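Local atomic coordinates of pesticidal crystal protein Cry2Aa (Bacillus thuringiensis serovar kurstaki, PDB entry 1I5P), a protein that binds midgut epithelial cells of dipteran and lepidopteran larvae and promotes their colloid-osmotic lysis, acting as an insecticidal delta-endotoxin. Residues T236-M241 and Q286-Q291. Numbering follows the deposited sequence.
Sequences TRLHDM and QSFTAQ
Phe288 and Thr236 face each other as an antiparallel hydrogen-bonded pair. Phe288 N gives a short, nearly straight bond to Thr236 O (2.8 Å, 169° at the hydrogen). The return bond, from Thr236 N to Phe288 O, is longer at 3.1 Å and more bent. A beta-branched threonine suits such an extended position.

A chi1 of -56° puts CG of Phe288 anti to its carbonyl carbon, and the ring that follows lies beside the first turn of helix 238-259. The backbone N of Leu238 meets the ring edge in its plane, 3.7 Å from CD1, while Leu238 CB touches CE1 at 3.8 Å. Leu296 of helix 293-300 touches both side chains, and Leu438 adds to the packing on Phe288; a large apolar ring suits this buried place among leucines.

Met241, one turn along the helix, reaches out with CG anti to its backbone N (chi1 173°), and the bend at chi3 turns CE onto the strand. There the methyl lies 3.7 Å from Phe288 O and 4.1 Å from Phe288 CB; an unbranched, flexible chain suits this reach.

Arg237 occupies the N-cap position. The following amide, Leu238 N, donates to a water that in turn donates to Gln286 O (2.8 Å), linking the helix start to the second segment.

This short, weakly bonded antiparallel pair of strands joins the strand leading into the last helix of the pore-forming helical bundle to the beginning of the beta-prism region, a domain junction of the three-domain Cry toxin fold.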
ATOM      1  N   THR A 236      10.299  -6.101  18.383  1.00 17.67           N
ATOM      2  CA  THR A 236      11.407  -5.274  17.957  1.00 17.46           C
ATOM      3  C   THR A 236      11.067  -3.792  18.010  1.00 15.89           C
ATOM      4  O   THR A 236       9.924  -3.408  18.256  1.00 16.81           O
ATOM      5  CB  THR A 236      11.797  -5.648  16.521  1.00 18.03           C
ATOM      6  OG1 THR A 236      13.023  -4.997  16.166  1.00 23.51           O
ATOM      7  CG2 THR A 236      10.688  -5.236  15.556  1.00 16.04           C
ATOM      8  N   ARG A 237      12.065  -2.953  17.780  1.00 16.81           N
ATOM      9  CA  ARG A 237      11.832  -1.515  17.790  1.00 17.83           C
ATOM     10  C   ARG A 237      10.922  -1.132  16.622  1.00 16.23           C
ATOM     11  O   ARG A 237      10.800  -1.882  15.649  1.00 14.85           O
ATOM     12  CB  ARG A 237      13.158  -0.772  17.698  1.00 20.82           C
ATOM     13  CG  ARG A 237      14.121  -1.093  18.830  1.00 28.32           C
ATOM     14  CD  ARG A 237      14.937   0.137  19.158  1.00 32.55           C
ATOM     15  NE  ARG A 237      16.364  -0.135  19.285  1.00 39.78           N
ATOM     16  CZ  ARG A 237      17.310   0.763  19.021  1.00 42.25           C
ATOM     17  NH1 ARG A 237      16.971   1.982  18.615  1.00 40.84           N
ATOM     18  NH2 ARG A 237      18.591   0.450  19.167  1.00 44.07           N
ATOM     19  N   LEU A 238      10.290   0.034  16.722  1.00 14.23           N
ATOM     20  CA  LEU A 238       9.370   0.497  15.682  1.00 12.30           C
ATOM     21  C   LEU A 238       9.957   0.445  14.281  1.00 11.35           C
ATOM     22  O   LEU A 238       9.347  -0.108  13.361  1.00 11.48           O
ATOM     23  CB  LEU A 238       8.906   1.928  15.975  1.00  9.44           C
ATOM     24  CG  LEU A 238       7.807   2.442  15.046  1.00  9.07           C
ATOM     25  CD1 LEU A 238       6.606   1.513  15.133  1.00  9.36           C
ATOM     26  CD2 LEU A 238       7.410   3.865  15.426  1.00  7.50           C
ATOM     27  N   HIS A 239      11.141   1.023  14.120  1.00 11.01           N
ATOM     28  CA  HIS A 239      11.790   1.045  12.822  1.00 13.18           C
ATOM     29  C   HIS A 239      11.816  -0.344  12.181  1.00 14.30           C
ATOM     30  O   HIS A 239      11.455  -0.508  11.015  1.00 14.17           O
ATOM     31  CB  HIS A 239      13.216   1.577  12.951  1.00 12.97           C
ATOM     32  CG  HIS A 239      13.998   1.494  11.681  1.00 16.83           C
ATOM     33  ND1 HIS A 239      13.799   2.355  10.624  1.00 13.52           N
ATOM     34  CD2 HIS A 239      14.927   0.600  11.267  1.00 16.09           C
ATOM     35  CE1 HIS A 239      14.569   1.995   9.614  1.00 14.10           C
ATOM     36  NE2 HIS A 239      15.263   0.931   9.978  1.00 15.41           N
ATOM     37  N   ASP A 240      12.235  -1.344  12.951  1.00 15.15           N
ATOM     38  CA  ASP A 240      12.320  -2.712  12.443  1.00 15.26           C
ATOM     39  C   ASP A 240      10.968  -3.364  12.186  1.00 13.22           C
ATOM     40  O   ASP A 240      10.817  -4.140  11.248  1.00 11.99           O
ATOM     41  CB  ASP A 240      13.148  -3.568  13.400  1.00 19.65           C
ATOM     42  CG  ASP A 240      14.622  -3.215  13.359  1.00 24.11           C
ATOM     43  OD1 ASP A 240      15.293  -3.328  14.410  1.00 29.69           O
ATOM     44  OD2 ASP A 240      15.108  -2.834  12.272  1.00 24.72           O
ATOM     45  N   MET A 241       9.981  -3.052  13.015  1.00 11.37           N
ATOM     46  CA  MET A 241       8.654  -3.614  12.812  1.00 12.10           C
ATOM     47  C   MET A 241       8.083  -3.100  11.493  1.00 11.23           C
ATOM     48  O   MET A 241       7.552  -3.871  10.696  1.00 11.78           O
ATOM     49  CB  MET A 241       7.723  -3.229  13.964  1.00 11.34           C
ATOM     50  CG  MET A 241       6.280  -3.650  13.739  1.00 12.24           C
ATOM     51  SD  MET A 241       5.258  -3.375  15.174  1.00 16.72           S
ATOM     52  CE  MET A 241       5.528  -4.899  16.049  1.00 15.36           C
ATOM     53  N   GLN A 286      11.937   2.079  22.325  1.00 18.59           N
ATOM     54  CA  GLN A 286      10.830   1.215  22.699  1.00 17.75           C
ATOM     55  C   GLN A 286      10.656   0.018  21.771  1.00 17.73           C
ATOM     56  O   GLN A 286      10.769   0.131  20.553  1.00 16.84           O
ATOM     57  CB  GLN A 286       9.538   2.024  22.783  1.00 15.75           C
ATOM     58  CG  GLN A 286       8.347   1.228  23.272  1.00 17.94           C
ATOM     59  CD  GLN A 286       7.189   2.117  23.679  1.00 15.89           C
ATOM     60  OE1 GLN A 286       7.117   3.281  23.288  1.00 16.30           O
ATOM     61  NE2 GLN A 286       6.270   1.569  24.458  1.00 17.88           N
ATOM     62  N   SER A 287      10.390  -1.137  22.370  1.00 17.27           N
ATOM     63  CA  SER A 287      10.204  -2.361  21.611  1.00 18.00           C
ATOM     64  C   SER A 287       8.708  -2.645  21.549  1.00 17.26           C
ATOM     65  O   SER A 287       7.982  -2.373  22.502  1.00 19.45           O
ATOM     66  CB  SER A 287      10.946  -3.518  22.295  1.00 17.95           C
ATOM     67  OG  SER A 287      11.017  -4.659  21.459  1.00 17.93           O
ATOM     68  N   PHE A 288       8.240  -3.173  20.426  1.00 15.62           N
ATOM     69  CA  PHE A 288       6.816  -3.468  20.283  1.00 15.64           C
ATOM     70  C   PHE A 288       6.557  -4.891  19.823  1.00 15.67           C
ATOM     71  O   PHE A 288       7.407  -5.520  19.185  1.00 16.30           O
ATOM     72  CB  PHE A 288       6.158  -2.511  19.276  1.00 12.04           C
ATOM     73  CG  PHE A 288       6.339  -1.055  19.605  1.00 13.29           C
ATOM     74  CD1 PHE A 288       7.433  -0.348  19.115  1.00 12.40           C
ATOM     75  CD2 PHE A 288       5.421  -0.392  20.418  1.00 12.19           C
ATOM     76  CE1 PHE A 288       7.613   0.998  19.427  1.00 10.91           C
ATOM     77  CE2 PHE A 288       5.593   0.955  20.737  1.00 11.76           C
ATOM     78  CZ  PHE A 288       6.693   1.647  20.240  1.00 13.52           C
ATOM     79  N   THR A 289       5.364  -5.378  20.145  1.00 14.83           N
ATOM     80  CA  THR A 289       4.929  -6.708  19.756  1.00 15.47           C
ATOM     81  C   THR A 289       3.691  -6.552  18.874  1.00 16.56           C
ATOM     82  O   THR A 289       3.133  -5.457  18.762  1.00 15.55           O
ATOM     83  CB  THR A 289       4.565  -7.563  20.988  1.00 17.99           C
ATOM     84  OG1 THR A 289       3.484  -6.946  21.696  1.00 18.58           O
ATOM     85  CG2 THR A 289       5.764  -7.692  21.915  1.00 14.25           C
ATOM     86  N   ALA A 290       3.265  -7.646  18.251  1.00 16.74           N
ATOM     87  CA  ALA A 290       2.102  -7.630  17.369  1.00 16.56           C
ATOM     88  C   ALA A 290       0.844  -7.069  18.030  1.00 17.15           C
ATOM     89  O   ALA A 290       0.025  -6.423  17.375  1.00 17.41           O
ATOM     90  CB  ALA A 290       1.832  -9.040  16.848  1.00 14.79           C
ATOM     91  N   GLN A 291       0.686  -7.311  19.327  1.00 17.30           N
ATOM     92  CA  GLN A 291      -0.486  -6.822  20.048  1.00 18.90           C
ATOM     93  C   GLN A 291      -0.544  -5.293  20.061  1.00 17.48           C
ATOM     94  O   GLN A 291      -1.614  -4.706  20.220  1.00 17.52           O
ATOM     95  CB  GLN A 291      -0.490  -7.359  21.484  1.00 20.39           C
ATOM     96  CG  GLN A 291      -0.865  -8.838  21.592  1.00 28.65           C
ATOM     97  CD  GLN A 291      -0.896  -9.345  23.031  1.00 32.19           C
ATOM     98  OE1 GLN A 291      -1.374 -10.449  23.301  1.00 35.10           O
ATOM     99  NE2 GLN A 291      -0.379  -8.542  23.958  1.00 32.17           N
TER
HETATM  100  O   HOH W   1      11.147   2.245  18.682  1.00 12.24           O